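Local atomic coordinates of heterodimeric restriction endonuclease R.BspD6I small subunit (Bacillus sp., PDB entry 2P14), a protein that probably serves as the catalytic subunit of a heterodimeric type IIS restriction endonuclease, cutting DNA in complex with a site-specific nickase subunit. Residues 113-119 with 174-178; 69-73 with 93-97. All coordinates share one frame; numbering follows the deposited sequence. Where two conformers were deposited one is given.

Interaction 1: 113-119 with 174-178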
loop_
_atom_site.group_PDB
_atom_site.type_symbol
_atom_site.label_atom_id
_atom_site.label_comp_id
_atom_site.label_asym_id
_atom_site.label_seq_id
_atom_site.Cartn_x
_atom_site.Cartn_y
_atom_site.Cartn_z
ATOM N N ILE A 113 2.325 -11.663 -2.416
ATOM C CA ILE A 113 1.944 -11.607 -0.996
ATOM C C ILE A 113 2.148 -12.980 -0.373
ATOM O O ILE A 113 1.555 -13.975 -0.838
ATOM C CB ILE A 113 0.463 -11.146 -0.811
ATOM C CG1 ILE A 113 0.228 -9.814 -1.531
ATOM C CG2 ILE A 113 0.116 -11.071 0.702
ATOM C CD1 ILE A 113 1.179 -8.691 -1.069
ATOM N N ASP A 114 2.989 -13.039 0.654
ATOM C CA ASP A 114 3.291 -14.314 1.309
ATOM C C ASP A 114 2.138 -14.690 2.247
ATOM O O ASP A 114 1.584 -13.837 2.941
ATOM C CB ASP A 114 4.609 -14.182 2.059
ATOM C CG ASP A 114 4.905 -15.371 2.929
ATOM O OD1 ASP A 114 5.294 -16.403 2.362
ATOM O OD2 ASP A 114 4.738 -15.252 4.164
ATOM N N LEU A 115 1.787 -15.977 2.274
ATOM C CA LEU A 115 0.663 -16.425 3.090
ATOM C C LEU A 115 0.904 -16.217 4.599
ATOM O O LEU A 115 -0.001 -15.822 5.309
ATOM C CB LEU A 115 0.363 -17.878 2.766
ATOM C CG LEU A 115 -1.056 -18.377 2.925
ATOM C CD1 LEU A 115 -2.066 -17.599 2.072
ATOM C CD2 LEU A 115 -1.013 -19.855 2.525
ATOM N N SER A 116 2.128 -16.450 5.097
ATOM C CA SER A 116 2.403 -16.207 6.511
ATOM C C SER A 116 2.273 -14.728 6.863
ATOM O O SER A 116 1.775 -14.386 7.915
ATOM C CB SER A 116 3.780 -16.726 6.915
ATOM O OG SER A 116 3.867 -18.107 6.660
ATOM N N PHE A 117 2.726 -13.856 5.965
ATOM C CA PHE A 117 2.515 -12.417 6.130
ATOM C C PHE A 117 1.006 -12.085 6.163
ATOM O O PHE A 117 0.563 -11.330 7.005
ATOM C CB PHE A 117 3.193 -11.659 4.992
ATOM C CG PHE A 117 2.987 -10.156 5.034
ATOM C CD1 PHE A 117 3.693 -9.346 5.928
ATOM C CD2 PHE A 117 2.052 -9.564 4.180
ATOM C CE1 PHE A 117 3.492 -7.969 5.944
ATOM C CE2 PHE A 117 1.839 -8.202 4.198
ATOM C CZ PHE A 117 2.571 -7.398 5.072
ATOM N N ALA A 118 0.245 -12.654 5.226
ATOM C CA ALA A 118 -1.214 -12.408 5.187
ATOM C C ALA A 118 -1.906 -12.878 6.462
ATOM O O ALA A 118 -2.811 -12.209 6.960
ATOM C CB ALA A 118 -1.833 -13.086 3.984
ATOM N N ARG A 119 -1.463 -14.022 6.984
ATOM C CA ARG A 119 -1.976 -14.496 8.272
ATOM C C ARG A 119 -1.692 -13.516 9.408
ATOM O O ARG A 119 -2.563 -13.259 10.261
ATOM C CB ARG A 119 -1.458 -15.914 8.586
ATOM C CG ARG A 119 -2.074 -16.975 7.660
ATOM C CD ARG A 119 -1.520 -18.335 8.048
ATOM N NE ARG A 119 -1.785 -19.333 7.029
ATOM C CZ ARG A 119 -0.839 -19.912 6.307
ATOM N NH1 ARG A 119 0.445 -19.597 6.508
ATOM N NH2 ARG A 119 -1.171 -20.822 5.401
ATOM N N ALA A 174 -6.632 -16.951 5.326
ATOM C CA ALA A 174 -5.769 -16.166 4.454
ATOM C C ALA A 174 -5.810 -16.605 3.016
ATOM O O ALA A 174 -5.784 -15.767 2.118
ATOM C CB ALA A 174 -4.327 -16.153 4.983
ATOM N N GLU A 175 -5.888 -17.912 2.774
ATOM C CA GLU A 175 -5.969 -18.433 1.402
ATOM C C GLU A 175 -7.201 -17.891 0.705
ATOM O O GLU A 175 -7.111 -17.377 -0.406
ATOM C CB GLU A 175 -6.001 -19.968 1.404
ATOM C CG GLU A 175 -4.669 -20.585 1.864
ATOM C CD GLU A 175 -4.585 -20.788 3.382
ATOM O OE1 GLU A 175 -5.459 -20.278 4.128
ATOM O OE2 GLU A 175 -3.625 -21.477 3.824
ATOM N N GLU A 176 -8.347 -17.981 1.358
ATOM C CA GLU A 176 -9.589 -17.473 0.790
ATOM C C GLU A 176 -9.523 -15.954 0.560
ATOM O O GLU A 176 -10.032 -15.437 -0.435
ATOM C CB GLU A 176 -10.763 -17.833 1.708
ATOM C CG GLU A 176 -12.092 -17.206 1.268
ATOM C CD GLU A 176 -13.316 -17.676 2.050
ATOM O OE1 GLU A 176 -13.184 -18.483 3.004
ATOM O OE2 GLU A 176 -14.434 -17.235 1.675
ATOM N N TRP A 177 -8.901 -15.250 1.500
ATOM C CA TRP A 177 -8.819 -13.817 1.409
ATOM C C TRP A 177 -8.002 -13.417 0.199
ATOM O O TRP A 177 -8.416 -12.538 -0.592
ATOM C CB TRP A 177 -8.125 -13.281 2.679
ATOM C CG TRP A 177 -7.995 -11.774 2.789
ATOM C CD1 TRP A 177 -8.798 -10.814 2.198
ATOM C CD2 TRP A 177 -7.040 -11.069 3.578
ATOM N NE1 TRP A 177 -8.403 -9.562 2.596
ATOM C CE2 TRP A 177 -7.321 -9.691 3.440
ATOM C CE3 TRP A 177 -5.961 -11.475 4.402
ATOM C CZ2 TRP A 177 -6.572 -8.702 4.100
ATOM C CZ3 TRP A 177 -5.222 -10.495 5.053
ATOM C CH2 TRP A 177 -5.522 -9.134 4.896
ATOM N N LEU A 178 -6.804 -13.992 0.071
ATOM C CA LEU A 178 -5.962 -13.602 -1.047
ATOM C C LEU A 178 -6.601 -13.990 -2.399
ATOM O O LEU A 178 -6.468 -13.267 -3.402
ATOM C CB LEU A 178 -4.557 -14.179 -0.923
ATOM C CG LEU A 178 -3.689 -13.724 0.258
ATOM C CD1 LEU A 178 -2.264 -14.343 0.134
ATOM C CD2 LEU A 178 -3.645 -12.167 0.406
HETATM O O HOH W 1 -4.658 -19.497 6.754
#
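Helices 115-119 and 174-178 meet almost at a right angle, 99° between their directions with axes 9.7 Å apart at closest approach, and their backbones come nearest where Arg119 passes Ala174. Two alanines permit this: Ala118 CB and Ala174 CB touch at 4.1 Å, and the Ala174 methyl also presses on Arg119 CG. Leu178 reaches into the junction with both methyls, CD1 lying 3.8 Å from Leu115 CD1 and CD2 3.9 Å from Ile113 CG2. On the inner side, the rim of the Trp177 indole points at the Ala118 carbonyl, with CZ3 3.5 Å from O in the ring plane, while its NE1 is bonded to Leu164 O.

The solvent-facing side is polar. Glu175 folds back at chi2 (89°), which brings its carboxylate against Leu115 CD2, the two side chains crossing at about a right angle, and up to Arg119. There Arg119 NH2 donates to Glu175 OE2 across 3.0 Å in a salt bridge that comes from above the carboxylate plane, the two flat groups being turned 60° apart. A water joins the same pair a second time, accepting from Arg119 NE and donating to Glu175 OE1, and Leu115 CG lies over one face of the guanidinium. A leucine in place of Arg119 would probably leave the Glu175 carboxylate without its counter-charge, and the bridging water without this donor.

Asp114 is the N-cap of helix 115-121, its OD2 accepting from Phe117 N at 3.0 Å. The whole is a near-orthogonal helix packing, joining the capped helix that follows strand 104-110 of the central sheet to the last helix of the chain.

Interaction 2: 69-73 with 93-97. With SO4 (sulfate ion), chain C.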
loop_
_atom_site.group_PDB
_atom_site.type_symbol
_atom_site.label_atom_id
_atom_site.label_comp_id
_atom_site.label_asym_id
_atom_site.label_seq_id
_atom_site.Cartn_x
_atom_site.Cartn_y
_atom_site.Cartn_z
ATOM N N SER A 69 -7.461 7.956 6.303
ATOM C CA SER A 69 -6.072 7.958 5.857
ATOM C C SER A 69 -5.672 6.574 5.339
ATOM O O SER A 69 -6.264 5.561 5.737
ATOM C CB SER A 69 -5.172 8.375 7.024
ATOM O OG SER A 69 -5.541 9.690 7.411
ATOM N N ILE A 70 -4.634 6.554 4.506
ATOM C CA ILE A 70 -4.018 5.299 4.088
ATOM C C ILE A 70 -2.538 5.386 4.365
ATOM O O ILE A 70 -1.893 6.356 3.960
ATOM C CB ILE A 70 -4.188 4.981 2.592
ATOM C CG1 ILE A 70 -5.645 5.128 2.130
ATOM C CG2 ILE A 70 -3.704 3.564 2.292
ATOM C CD1 ILE A 70 -5.781 5.015 0.607
ATOM N N LEU A 71 -2.056 4.412 5.128
ATOM C CA LEU A 71 -0.604 4.266 5.322
ATOM C C LEU A 71 -0.195 3.292 4.237
ATOM O O LEU A 71 -0.752 2.206 4.131
ATOM C CB LEU A 71 -0.288 3.678 6.683
ATOM C CG LEU A 71 -0.365 4.595 7.899
ATOM C CD1 LEU A 71 -1.839 4.960 8.142
ATOM C CD2 LEU A 71 0.197 3.931 9.108
ATOM N N ILE A 72 0.807 3.645 3.436
ATOM C CA ILE A 72 1.227 2.787 2.354
ATOM C C ILE A 72 2.631 2.264 2.667
ATOM O O ILE A 72 3.567 3.049 2.955
ATOM C CB ILE A 72 1.187 3.502 1.003
ATOM C CG1 ILE A 72 -0.244 4.022 0.712
ATOM C CG2 ILE A 72 1.582 2.531 -0.085
ATOM C CD1 ILE A 72 -0.281 5.477 0.461
ATOM N N GLU A 73 2.745 0.939 2.687
ATOM C CA GLU A 73 3.988 0.235 3.026
ATOM C C GLU A 73 4.398 -0.549 1.785
ATOM O O GLU A 73 3.615 -1.324 1.296
ATOM C CB GLU A 73 3.783 -0.701 4.216
ATOM C CG GLU A 73 3.170 -0.001 5.430
ATOM C CD GLU A 73 4.134 0.807 6.248
ATOM O OE1 GLU A 73 5.254 1.192 5.798
ATOM O OE2 GLU A 73 3.751 1.098 7.379
ATOM N N HIS A 93 3.132 0.477 12.717
ATOM C CA HIS A 93 2.879 1.819 12.225
ATOM C C HIS A 93 1.391 2.150 12.257
ATOM O O HIS A 93 1.001 3.274 12.586
ATOM C CB HIS A 93 3.386 2.010 10.793
ATOM C CG HIS A 93 4.858 1.826 10.640
ATOM N ND1 HIS A 93 5.420 1.507 9.422
ATOM C CD2 HIS A 93 5.877 1.896 11.533
ATOM C CE1 HIS A 93 6.733 1.411 9.565
ATOM N NE2 HIS A 93 7.035 1.638 10.834
ATOM N N LEU A 94 0.577 1.164 11.888
ATOM C CA LEU A 94 -0.860 1.392 11.871
ATOM C C LEU A 94 -1.394 1.600 13.280
ATOM O O LEU A 94 -2.228 2.469 13.484
ATOM C CB LEU A 94 -1.580 0.235 11.176
ATOM C CG LEU A 94 -3.104 0.435 10.942
ATOM C CD1 LEU A 94 -3.446 1.731 10.235
ATOM C CD2 LEU A 94 -3.607 -0.718 10.132
ATOM N N GLN A 95 -0.937 0.767 14.205
ATOM C CA GLN A 95 -1.363 0.896 15.607
ATOM C C GLN A 95 -1.057 2.291 16.105
ATOM O O GLN A 95 -1.891 2.963 16.724
ATOM C CB GLN A 95 -0.623 -0.118 16.483
ATOM C CG GLN A 95 -1.105 -1.537 16.374
ATOM C CD GLN A 95 -0.260 -2.498 17.206
ATOM O OE1 GLN A 95 0.915 -2.238 17.497
ATOM N NE2 GLN A 95 -0.850 -3.630 17.559
ATOM N N GLU A 96 0.153 2.747 15.818
ATOM C CA GLU A 96 0.558 4.075 16.255
ATOM C C GLU A 96 -0.317 5.171 15.671
ATOM O O GLU A 96 -0.760 6.090 16.369
ATOM C CB GLU A 96 2.030 4.296 15.916
ATOM C CG GLU A 96 2.930 3.494 16.848
ATOM C CD GLU A 96 2.951 4.035 18.282
ATOM O OE1 GLU A 96 2.743 5.253 18.478
ATOM O OE2 GLU A 96 3.205 3.228 19.210
ATOM N N TYR A 97 -0.565 5.087 14.362
ATOM C CA TYR A 97 -1.380 6.108 13.731
ATOM C C TYR A 97 -2.790 6.083 14.303
ATOM O O TYR A 97 -3.410 7.151 14.484
ATOM C CB TYR A 97 -1.433 5.899 12.205
ATOM C CG TYR A 97 -2.118 7.046 11.501
ATOM C CD1 TYR A 97 -1.415 8.201 11.156
ATOM C CD2 TYR A 97 -3.495 6.997 11.226
ATOM C CE1 TYR A 97 -2.044 9.268 10.521
ATOM C CE2 TYR A 97 -4.141 8.034 10.604
ATOM C CZ TYR A 97 -3.424 9.178 10.249
ATOM O OH TYR A 97 -4.058 10.233 9.628
HETATM S S SO4 C . 10.563 0.794 10.666
HETATM O O1 SO4 C . 9.592 1.057 11.737
HETATM O O2 SO4 C . 11.048 -0.587 10.814
HETATM O O3 SO4 C . 11.670 1.752 10.771
HETATM O O4 SO4 C . 9.885 0.951 9.375
#
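Ser69, Leu71 and Glu73, alternate residues of one strand, all point at helix 93-97, which runs nearly antiparallel to it (157°) and turns His93 and Tyr97 to meet them, with the tip of Leu94 reaching in alongside. At one end, Glu73 bends sharply at chi2 (-79°), swinging its carboxylate back to the imidazole. His93 ND1 donates to Glu73 OE2 across 2.7 Å, nearly straight and in the ring plane, on the syn side but somewhat out of the carboxylate plane. His93 NE2 donates to O1 of a sulfate ion at 2.8 Å, so both ring nitrogens are used and the rotation of the imidazole is fixed. Glu73 OE1 in turn accepts from Asp60 N.

Leu71 fills the middle. Leu71 CD1 sits over one face of the Tyr97 ring, 4.3 Å from the centroid in a CH-pi contact, and also touches Leu94 CD1; Leu71 CD2 lies 3.6 Å from His93 O. Tyr97 CG is anti to the backbone N (chi1 -172°), which sends the ring past Leu71 towards the start of the strand. There Tyr97 OH comes within 2.7 Å of Ser69 OG and is hydrogen-bonded to Glu64 OE2.

This is the strand-helix half of a beta-alpha-beta crossover, as expected for the PD-(D/E)XK clan. Glu73 beside Asp60 is consistent with that clan's acidic active-site pair; the sulfate, probably from the crystallisation liquor, is held by His93 and Gly57 N, across the imidazole from Glu73.

How the interactions relate
The two contacts lie at different depths of the fold: interaction 2 is wholly buried beside the central sheet, whereas interaction 1 is partly buried at the periphery, their centres 19 Å apart and nearest atoms about 7 Å. They share no element directly, but helix 80-98, which supplies one side of interaction 2, also touches Ser116 and Phe117 of interaction 1. Along the chain they follow in series. Their polar chemistry differs accordingly. The buried contact orders an imidazole between a carboxylate and an anion, close to the probable active site; in the peripheral one, charged groups and a water form the outer side of a largely apolar helix junction.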